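Local coordinates for protein aminoacyl-tRNA synthetase (Cryptosporidium parvum, PDB 5F9Z) that probably charges tRNA with proline in an ATP-dependent reaction, and here holds an ATP analogue together with the inhibitor halofuginone, at residues S37-Y42 and P53-I58; G47-R52 and I164-F169; G174-S179 and H269-G274. All coordinates share one frame; numbering follows the deposited sequence.

How the contacts relate
Contacts 1 and 2 lie side by side and are tied through one small antiparallel hairpin: strand 40-42 belongs to contact 1, strand 49-51 to contact 2, and helix 53-71 of contact 1 follows directly. Contact 1 is buried, mixing apolar side chains with backbone carbonyls and a serine hydroxyl beside the carbonyl of Met-39. Contact 2 is only partly buried; a single backbone bond and a bridging water join its segments, while its other side faces the nucleotide. Contact 3, about 27 Å from contact 2 between centres, shares strand 168-178 with it, but there the strand is buried within a sheet, and the chemistry becomes regular sheet pairing with polar side chains bonded in pairs on one face, beside the halofuginone pocket.

Contact 1: residues S37-Y42 and P53-I58; sequences SEMIEY and PWSYFI
The indole of Trp-54 meets Met-39 at its edge, where Met-39 CG lies in the ring plane, 3.9 Å from Trp-54 CD1. Lys-357 makes a cation-pi contact with the same indole, and its carbonyl O accepts the bond from Trp-54 NE1. With Trp-54 CG anti to the backbone N (chi1 -158°), the five-membered ring runs past the carbonyl of Ser-37; Trp-54 CB itself lies 3.3 Å from Glu-38 O.

Met-39 reaches beyond the indole along the helix. Its CG packs on Ser-55 CB at 3.5 Å, and its extended end crosses Ile-58 at about a right angle, Met-39 CE touching Ile-58 CD1 at 3.6 Å. The polar centre is the carbonyl of Met-39, whose O stands 2.8 Å from Ser-55 OG. That hydroxyl has Arg-52 O as a second acceptor within reach, so its single proton may serve either. Met-39 O also takes a backbone bond from Arg-52, the N-cap of the helix. A water accepts a bond from Trp-54 N at 3.1 Å and sits next to Glu-38 O, although that second leg is modelled doubtfully short.

Glu-38, with positive phi, closes helix 26-36 in a Schellman motif and pairs through OE1 with Lys-357. The chain thus turns from that helix into strand 40-42 against the first turn of helix 53-71, while Ile-284 of helix 278-287 covers Met-39, and Ile-280 and Met-283 cover Ile-58.

Contact 2: residues G47-R52 and I164-F169; sequences GCYILR and IRTREF. With ANP (phosphoaminophosphonic acid-adenylate ester), chain D.
Gly-47 and Tyr-49 lean on Thr-166 and Arg-167 where the loop of what is consistent with class II motif 2, two antiparallel strands joined by an ATP-binding loop, returns into strand 168-178. The direct hydrogen bond between the segments runs from Arg-167 N to Gly-47 O, 2.7 Å long, with the donor 37° above the carbonyl plane. A water adds a bridge, accepting from Tyr-49 N and donating to Glu-168 O. Thr-166 OG1 also donates to Glu-168 O, at 2.7 Å.

Apolar contact comes from the methyl of Thr-166: CG2 meets the edge of the Tyr-49 ring near its plane, 3.5 Å from CD2. Beside it, Arg-167 CG rests on Gly-47 CA at 3.8 Å, its chain extending on to a cation-pi contact with Trp-155.

The other side of 164-169 binds the nucleotide. Thr-166 N donates to adenine N1, and Thr-166 O accepts from N6, so the backbone reads the base edge twice. Phe-169 lies with one face over the adenine, its CD2 3.3 Å from N1. Arg-165, also salt-bridged to Glu-156, bends at chi3 (-57°) and brings its guanidinium edge-on to the gamma-phosphate: NH1 donates to O3G, and NH2 to O2G at 2.6 Å along a nearly straight N-H...O line of 172°.

Contact 3: residues G174-S179 and H269-G274; sequences GHTAHS and HQTSWG. With HFG (7-bromo-6-chloro-3-{3-[(2R,3S)-3-hydroxypiperidin-2-yl]-2-oxopropyl}quinazolin-4(3H)-one), chain E.
Gly-174, Thr-176 and His-178 each exchange a pair of backbone hydrogen bonds with Trp-273, Thr-271 and His-269, respectively, as the two strands run antiparallel at 161°. Between these pairs, alpha-carbon hydrogens also approach carbonyls, Gln-270 CA lying 3.1 Å from Thr-176 O.

Polar side chains are bonded in pairs on the face carrying Thr-176 and Thr-271. Trp-273 NE1 donates to Thr-271 OG1 at 3.1 Å, while Thr-176 OG1 pairs with His-178 NE2 at 2.8 Å. The two threonine hydroxyls that would join these links are modelled doubtfully close together. His-178 ND1 is held by Glu-183. On the other face a water links Thr-176 O to Gln-270 NE2.

The main ring contact is CH-pi: Gly-174 CA sits 3.5 Å from the centroid of the six-membered ring of Trp-273, only 5° off its normal. Thr-176 CG2 touches that indole at its edge, and helix 181-202 packs on Trp-273.

Ser-272 OG lies 3.8 Å from halofuginone C2'. This pairing belongs to the antiparallel class II synthetase core, and its end lines the inhibitor's piperidine, which probably occupies the proline site.

Contact 1: residues S37-Y42 and P53-I58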
# COMPACT_ATOMS: atom_id res chain seq x y z
N SER A 37 -3.39 18.72 -0.98
CA SER A 37 -1.97 18.47 -0.76
C SER A 37 -1.19 18.35 -2.06
O SER A 37 0.01 18.08 -2.01
CB SER A 37 -1.78 17.20 0.07
OG SER A 37 -2.18 16.06 -0.66
N GLU A 38 -1.84 18.55 -3.20
CA GLU A 38 -1.21 18.46 -4.52
C GLU A 38 -0.65 17.06 -4.77
O GLU A 38 0.42 16.88 -5.35
CB GLU A 38 -0.12 19.52 -4.68
CG GLU A 38 -0.65 20.94 -4.59
CD GLU A 38 0.45 21.98 -4.70
OE1 GLU A 38 1.50 21.81 -4.05
OE2 GLU A 38 0.25 22.97 -5.43
N MET A 39 -1.39 16.05 -4.32
CA MET A 39 -1.07 14.66 -4.60
C MET A 39 -1.76 14.15 -5.86
O MET A 39 -1.14 13.45 -6.67
CB MET A 39 -1.47 13.76 -3.42
CG MET A 39 -0.37 13.48 -2.42
SD MET A 39 -0.85 12.10 -1.36
CE MET A 39 0.72 11.70 -0.59
N ILE A 40 -3.02 14.51 -6.05
CA ILE A 40 -3.89 13.88 -7.04
C ILE A 40 -4.67 14.96 -7.78
O ILE A 40 -5.12 15.94 -7.18
CB ILE A 40 -4.84 12.87 -6.38
CG1 ILE A 40 -4.09 11.61 -5.98
CG2 ILE A 40 -6.01 12.52 -7.30
CD1 ILE A 40 -3.50 10.86 -7.15
N GLU A 41 -4.80 14.79 -9.09
CA GLU A 41 -5.74 15.56 -9.91
C GLU A 41 -6.73 14.59 -10.53
O GLU A 41 -6.34 13.56 -11.08
CB GLU A 41 -5.02 16.35 -11.00
CG GLU A 41 -4.29 17.59 -10.51
CD GLU A 41 -5.22 18.73 -10.16
OE1 GLU A 41 -4.75 19.72 -9.56
OE2 GLU A 41 -6.42 18.65 -10.50
N TYR A 42 -8.02 14.91 -10.43
CA TYR A 42 -9.04 14.08 -11.05
C TYR A 42 -9.00 14.25 -12.56
O TYR A 42 -8.78 15.34 -13.08
CB TYR A 42 -10.42 14.44 -10.50
CG TYR A 42 -10.65 13.99 -9.08
CD1 TYR A 42 -10.95 12.67 -8.78
CD2 TYR A 42 -10.56 14.89 -8.02
CE1 TYR A 42 -11.15 12.25 -7.48
CE2 TYR A 42 -10.77 14.49 -6.72
CZ TYR A 42 -11.06 13.17 -6.45
OH TYR A 42 -11.27 12.76 -5.15
N PRO A 53 3.67 15.08 -8.45
CA PRO A 53 4.96 14.72 -7.83
C PRO A 53 4.89 14.43 -6.34
O PRO A 53 5.68 13.61 -5.85
CB PRO A 53 5.82 15.96 -8.12
CG PRO A 53 5.28 16.50 -9.38
CD PRO A 53 3.79 16.26 -9.32
N TRP A 54 3.99 15.07 -5.60
CA TRP A 54 3.94 14.85 -4.15
C TRP A 54 3.52 13.43 -3.81
O TRP A 54 3.96 12.88 -2.80
CB TRP A 54 3.01 15.86 -3.49
CG TRP A 54 3.29 16.06 -2.04
CD1 TRP A 54 2.60 15.55 -0.98
CD2 TRP A 54 4.37 16.83 -1.48
NE1 TRP A 54 3.17 15.96 0.20
CE2 TRP A 54 4.26 16.74 -0.08
CE3 TRP A 54 5.41 17.59 -2.03
CZ2 TRP A 54 5.15 17.38 0.78
CZ3 TRP A 54 6.29 18.22 -1.17
CH2 TRP A 54 6.15 18.11 0.22
N SER A 55 2.67 12.81 -4.64
CA SER A 55 2.30 11.42 -4.44
C SER A 55 3.21 10.47 -5.22
O SER A 55 3.52 9.38 -4.75
CB SER A 55 0.84 11.19 -4.84
OG SER A 55 0.65 11.40 -6.23
N TYR A 56 3.64 10.88 -6.42
CA TYR A 56 4.48 10.01 -7.23
C TYR A 56 5.85 9.80 -6.60
O TYR A 56 6.50 8.77 -6.86
CB TYR A 56 4.62 10.57 -8.65
CG TYR A 56 5.29 9.60 -9.60
CD1 TYR A 56 4.63 8.47 -10.04
CD2 TYR A 56 6.59 9.82 -10.05
CE1 TYR A 56 5.23 7.58 -10.91
CE2 TYR A 56 7.20 8.94 -10.92
CZ TYR A 56 6.52 7.82 -11.34
OH TYR A 56 7.12 6.93 -12.20
N PHE A 57 6.32 10.75 -5.79
CA PHE A 57 7.54 10.54 -5.03
C PHE A 57 7.41 9.33 -4.11
O PHE A 57 8.35 8.54 -3.97
CB PHE A 57 7.89 11.79 -4.22
CG PHE A 57 9.07 11.61 -3.30
CD1 PHE A 57 8.92 11.10 -2.02
CD2 PHE A 57 10.34 11.97 -3.72
CE1 PHE A 57 10.00 10.94 -1.18
CE2 PHE A 57 11.43 11.82 -2.88
CZ PHE A 57 11.26 11.30 -1.61
N ILE A 58 6.25 9.17 -3.48
CA ILE A 58 6.05 8.07 -2.55
C ILE A 58 6.09 6.73 -3.29
O ILE A 58 6.62 5.74 -2.78
CB ILE A 58 4.74 8.25 -1.77
CG1 ILE A 58 4.79 9.56 -0.97
CG2 ILE A 58 4.48 7.07 -0.85
CD1 ILE A 58 3.63 9.74 -0.02
O HOH W 1 2.52 17.71 -6.30

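Contact 2: residues G47-R52 and I164-F169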
# COMPACT_ATOMS: atom_id res chain seq x y z
N GLY A 47 -12.07 6.68 -13.17
CA GLY A 47 -11.16 5.69 -12.66
C GLY A 47 -9.69 6.00 -12.84
O GLY A 47 -8.85 5.25 -12.34
N CYS A 48 -9.35 7.08 -13.53
CA CYS A 48 -7.97 7.48 -13.74
C CYS A 48 -7.68 8.76 -12.98
O CYS A 48 -8.53 9.66 -12.90
CB CYS A 48 -7.67 7.68 -15.23
SG CYS A 48 -7.89 6.18 -16.22
N TYR A 49 -6.49 8.85 -12.40
CA TYR A 49 -6.11 9.97 -11.55
C TYR A 49 -4.66 10.34 -11.82
O TYR A 49 -3.80 9.46 -11.95
CB TYR A 49 -6.31 9.64 -10.07
CG TYR A 49 -7.68 9.07 -9.76
CD1 TYR A 49 -8.76 9.90 -9.48
CD2 TYR A 49 -7.89 7.70 -9.76
CE1 TYR A 49 -10.01 9.38 -9.20
CE2 TYR A 49 -9.14 7.17 -9.49
CZ TYR A 49 -10.19 8.01 -9.21
OH TYR A 49 -11.43 7.49 -8.94
N ILE A 50 -4.40 11.64 -11.91
CA ILE A 50 -3.05 12.13 -12.17
C ILE A 50 -2.23 12.01 -10.90
O ILE A 50 -2.63 12.50 -9.83
CB ILE A 50 -3.09 13.58 -12.67
CG1 ILE A 50 -3.82 13.66 -14.01
CG2 ILE A 50 -1.68 14.14 -12.79
CD1 ILE A 50 -3.88 15.05 -14.57
N LEU A 51 -1.07 11.36 -11.00
CA LEU A 51 -0.14 11.23 -9.88
C LEU A 51 0.81 12.42 -9.91
O LEU A 51 1.83 12.41 -10.61
CB LEU A 51 0.60 9.91 -9.94
CG LEU A 51 -0.24 8.63 -9.84
CD1 LEU A 51 0.65 7.40 -9.92
CD2 LEU A 51 -1.05 8.62 -8.56
N ARG A 52 0.47 13.46 -9.16
CA ARG A 52 1.33 14.63 -9.06
C ARG A 52 2.61 14.27 -8.30
O ARG A 52 2.66 13.27 -7.59
CB ARG A 52 0.58 15.77 -8.37
CG ARG A 52 -0.65 16.23 -9.14
CD ARG A 52 -1.27 17.47 -8.52
NE ARG A 52 -0.44 18.66 -8.70
CZ ARG A 52 -0.80 19.89 -8.35
NH1 ARG A 52 -1.99 20.10 -7.80
NH2 ARG A 52 0.02 20.91 -8.55
N ILE A 164 -6.65 3.28 -4.22
CA ILE A 164 -7.19 2.00 -3.76
C ILE A 164 -7.65 1.15 -4.94
O ILE A 164 -7.28 -0.03 -5.06
CB ILE A 164 -8.33 2.22 -2.75
CG1 ILE A 164 -7.85 3.10 -1.59
CG2 ILE A 164 -8.85 0.89 -2.24
CD1 ILE A 164 -6.71 2.50 -0.80
N ARG A 165 -8.47 1.72 -5.82
CA ARG A 165 -8.99 1.00 -6.98
C ARG A 165 -9.10 1.98 -8.14
O ARG A 165 -10.04 2.77 -8.20
CB ARG A 165 -10.33 0.34 -6.68
CG ARG A 165 -10.89 -0.46 -7.84
CD ARG A 165 -12.12 -1.26 -7.42
NE ARG A 165 -11.83 -2.14 -6.29
CZ ARG A 165 -11.28 -3.34 -6.41
NH1 ARG A 165 -10.94 -3.81 -7.61
NH2 ARG A 165 -11.05 -4.08 -5.33
N THR A 166 -8.13 1.93 -9.05
CA THR A 166 -8.09 2.81 -10.21
C THR A 166 -8.08 1.99 -11.49
O THR A 166 -7.53 0.88 -11.52
CB THR A 166 -6.87 3.73 -10.17
OG1 THR A 166 -5.67 2.95 -10.29
CG2 THR A 166 -6.82 4.49 -8.85
N ARG A 167 -8.68 2.54 -12.54
CA ARG A 167 -8.76 1.81 -13.81
C ARG A 167 -7.39 1.71 -14.47
O ARG A 167 -7.13 0.74 -15.19
CB ARG A 167 -9.77 2.47 -14.74
CG ARG A 167 -11.21 2.22 -14.30
CD ARG A 167 -12.21 2.70 -15.33
NE ARG A 167 -13.53 2.12 -15.09
CZ ARG A 167 -14.62 2.43 -15.79
NH1 ARG A 167 -14.55 3.33 -16.76
NH2 ARG A 167 -15.77 1.85 -15.51
N GLU A 168 -6.52 2.69 -14.26
CA GLU A 168 -5.10 2.54 -14.53
C GLU A 168 -4.34 2.72 -13.22
O GLU A 168 -4.51 3.74 -12.54
CB GLU A 168 -4.58 3.54 -15.56
CG GLU A 168 -3.12 3.27 -15.93
CD GLU A 168 -2.45 4.44 -16.63
OE1 GLU A 168 -3.07 5.51 -16.75
OE2 GLU A 168 -1.29 4.28 -17.07
N PHE A 169 -3.52 1.73 -12.87
CA PHE A 169 -2.66 1.82 -11.70
C PHE A 169 -1.26 1.38 -12.08
O PHE A 169 -1.06 0.58 -12.99
CB PHE A 169 -3.19 0.97 -10.54
CG PHE A 169 -3.42 -0.48 -10.88
CD1 PHE A 169 -2.39 -1.41 -10.74
CD2 PHE A 169 -4.66 -0.92 -11.31
CE1 PHE A 169 -2.60 -2.74 -11.05
CE2 PHE A 169 -4.87 -2.25 -11.62
CZ PHE A 169 -3.84 -3.16 -11.48
PG ANP D . -9.72 -7.46 -6.48
O1G ANP D . -10.88 -8.41 -6.47
O2G ANP D . -9.93 -6.38 -5.35
O3G ANP D . -9.65 -6.72 -7.88
PB ANP D . -7.42 -8.64 -7.58
O1B ANP D . -7.30 -10.17 -7.78
O2B ANP D . -8.08 -8.03 -8.77
N3B ANP D . -8.29 -8.31 -6.18
PA ANP D . -4.72 -8.64 -8.11
O1A ANP D . -4.96 -8.86 -9.55
O2A ANP D . -4.34 -9.90 -7.33
O3A ANP D . -6.00 -8.02 -7.40
O5' ANP D . -3.60 -7.52 -7.98
C5' ANP D . -2.60 -7.57 -6.94
C4' ANP D . -2.90 -6.51 -5.91
O4' ANP D . -3.12 -5.26 -6.58
C3' ANP D . -4.17 -6.74 -5.09
O3' ANP D . -3.88 -7.55 -3.95
C2' ANP D . -4.57 -5.32 -4.69
O2' ANP D . -3.94 -4.92 -3.48
C1' ANP D . -4.07 -4.48 -5.87
N9 ANP D . -5.11 -4.06 -6.80
C8 ANP D . -6.03 -4.86 -7.42
N7 ANP D . -6.84 -4.21 -8.22
C5 ANP D . -6.42 -2.89 -8.13
C6 ANP D . -6.86 -1.70 -8.74
N6 ANP D . -7.88 -1.65 -9.60
N1 ANP D . -6.22 -0.56 -8.43
C2 ANP D . -5.19 -0.61 -7.57
N3 ANP D . -4.69 -1.67 -6.93
C4 ANP D . -5.34 -2.78 -7.26
O HOH W 2 -5.06 6.19 -12.49

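Contact 3: residues G174-S179 and H269-G274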
# COMPACT_ATOMS: atom_id res chain seq x y z
N GLY A 174 6.08 -9.66 -10.18
CA GLY A 174 7.20 -10.59 -10.26
C GLY A 174 6.69 -11.97 -10.61
O GLY A 174 5.67 -12.42 -10.08
N HIS A 175 7.40 -12.64 -11.52
CA HIS A 175 7.05 -13.98 -11.96
C HIS A 175 8.30 -14.84 -11.92
O HIS A 175 9.28 -14.55 -12.62
CB HIS A 175 6.46 -13.95 -13.37
CG HIS A 175 5.21 -13.14 -13.49
ND1 HIS A 175 3.95 -13.71 -13.48
CD2 HIS A 175 5.02 -11.81 -13.61
CE1 HIS A 175 3.04 -12.75 -13.59
NE2 HIS A 175 3.66 -11.59 -13.67
N THR A 176 8.28 -15.87 -11.09
CA THR A 176 9.42 -16.75 -10.91
C THR A 176 9.04 -18.18 -11.28
O THR A 176 7.86 -18.56 -11.22
CB THR A 176 9.95 -16.72 -9.47
OG1 THR A 176 8.96 -17.27 -8.59
CG2 THR A 176 10.26 -15.29 -9.05
N ALA A 177 10.04 -18.96 -11.68
CA ALA A 177 9.87 -20.37 -11.98
C ALA A 177 10.98 -21.15 -11.30
O ALA A 177 12.14 -20.74 -11.32
CB ALA A 177 9.89 -20.63 -13.50
N HIS A 178 10.62 -22.28 -10.68
CA HIS A 178 11.55 -23.05 -9.88
C HIS A 178 11.45 -24.53 -10.26
O HIS A 178 10.46 -24.98 -10.84
CB HIS A 178 11.28 -22.87 -8.38
CG HIS A 178 11.15 -21.43 -7.97
ND1 HIS A 178 12.19 -20.72 -7.41
CD2 HIS A 178 10.10 -20.58 -8.04
CE1 HIS A 178 11.79 -19.49 -7.15
NE2 HIS A 178 10.52 -19.38 -7.52
N SER A 179 12.49 -25.27 -9.91
CA SER A 179 12.53 -26.70 -10.20
C SER A 179 11.80 -27.54 -9.16
O SER A 179 11.50 -28.71 -9.43
CB SER A 179 13.98 -27.18 -10.31
OG SER A 179 14.65 -27.06 -9.06
N HIS A 269 7.63 -25.02 -11.24
CA HIS A 269 6.88 -24.57 -10.07
C HIS A 269 7.01 -23.05 -9.99
O HIS A 269 8.07 -22.52 -9.65
CB HIS A 269 7.41 -25.24 -8.80
CG HIS A 269 7.48 -26.73 -8.89
ND1 HIS A 269 6.52 -27.56 -8.35
CD2 HIS A 269 8.40 -27.54 -9.47
CE1 HIS A 269 6.85 -28.82 -8.59
NE2 HIS A 269 7.98 -28.83 -9.27
N GLN A 270 5.93 -22.35 -10.31
CA GLN A 270 5.95 -20.91 -10.51
C GLN A 270 5.33 -20.17 -9.33
O GLN A 270 4.53 -20.71 -8.57
CB GLN A 270 5.22 -20.52 -11.80
CG GLN A 270 5.83 -21.10 -13.06
CD GLN A 270 5.00 -20.78 -14.29
OE1 GLN A 270 4.19 -21.60 -14.73
NE2 GLN A 270 5.20 -19.59 -14.85
N THR A 271 5.74 -18.91 -9.19
CA THR A 271 5.13 -17.97 -8.25
C THR A 271 4.85 -16.66 -8.97
O THR A 271 5.48 -16.35 -9.99
CB THR A 271 6.03 -17.69 -7.03
OG1 THR A 271 7.03 -16.73 -7.39
CG2 THR A 271 6.72 -18.96 -6.55
N SER A 272 3.90 -15.90 -8.44
CA SER A 272 3.64 -14.56 -8.94
C SER A 272 3.14 -13.70 -7.79
O SER A 272 2.44 -14.18 -6.89
CB SER A 272 2.63 -14.55 -10.09
OG SER A 272 1.31 -14.68 -9.61
N TRP A 273 3.51 -12.42 -7.82
CA TRP A 273 3.25 -11.52 -6.71
C TRP A 273 3.18 -10.09 -7.24
O TRP A 273 3.85 -9.74 -8.22
CB TRP A 273 4.34 -11.65 -5.63
CG TRP A 273 5.64 -12.22 -6.14
CD1 TRP A 273 5.93 -13.54 -6.36
CD2 TRP A 273 6.83 -11.49 -6.49
NE1 TRP A 273 7.21 -13.67 -6.83
CE2 TRP A 273 7.79 -12.43 -6.91
CE3 TRP A 273 7.17 -10.14 -6.48
CZ2 TRP A 273 9.07 -12.06 -7.33
CZ3 TRP A 273 8.44 -9.77 -6.89
CH2 TRP A 273 9.37 -10.73 -7.31
N GLY A 274 2.36 -9.27 -6.59
CA GLY A 274 2.11 -7.93 -7.08
C GLY A 274 1.83 -6.95 -5.96
O GLY A 274 1.24 -7.30 -4.93
O4' HFG E . -3.30 -10.78 -11.73
C21 HFG E . -3.66 -11.68 -11.03
C3' HFG E . -2.63 -12.59 -10.33
C2' HFG E . -1.23 -11.97 -10.25
N1' HFG E . -0.75 -11.67 -11.53
C6' HFG E . 0.30 -10.70 -11.49
C5' HFG E . 0.93 -10.58 -10.09
C4' HFG E . -0.03 -10.18 -9.10
C39 HFG E . -1.31 -10.71 -9.37
O7' HFG E . -2.00 -11.08 -8.07
C1' HFG E . -5.27 -11.97 -10.82
N3 HFG E . -6.07 -11.23 -11.89
C4 HFG E . -6.00 -11.66 -13.21
O11 HFG E . -5.30 -12.63 -13.51
C10 HFG E . -6.72 -11.00 -14.16
C5 HFG E . -6.68 -11.42 -15.54
C2 HFG E . -6.81 -10.20 -11.56
N1 HFG E . -7.53 -9.53 -12.47
C9 HFG E . -7.49 -9.92 -13.78
C8 HFG E . -8.24 -9.22 -14.74
C7 HFG E . -8.20 -9.63 -16.09
BR1 HFG E . -9.24 -8.65 -17.42
C6 HFG E . -7.41 -10.73 -16.48
CL1 HFG E . -7.37 -11.24 -18.17
O HOH W 3 5.64 -17.43 -12.93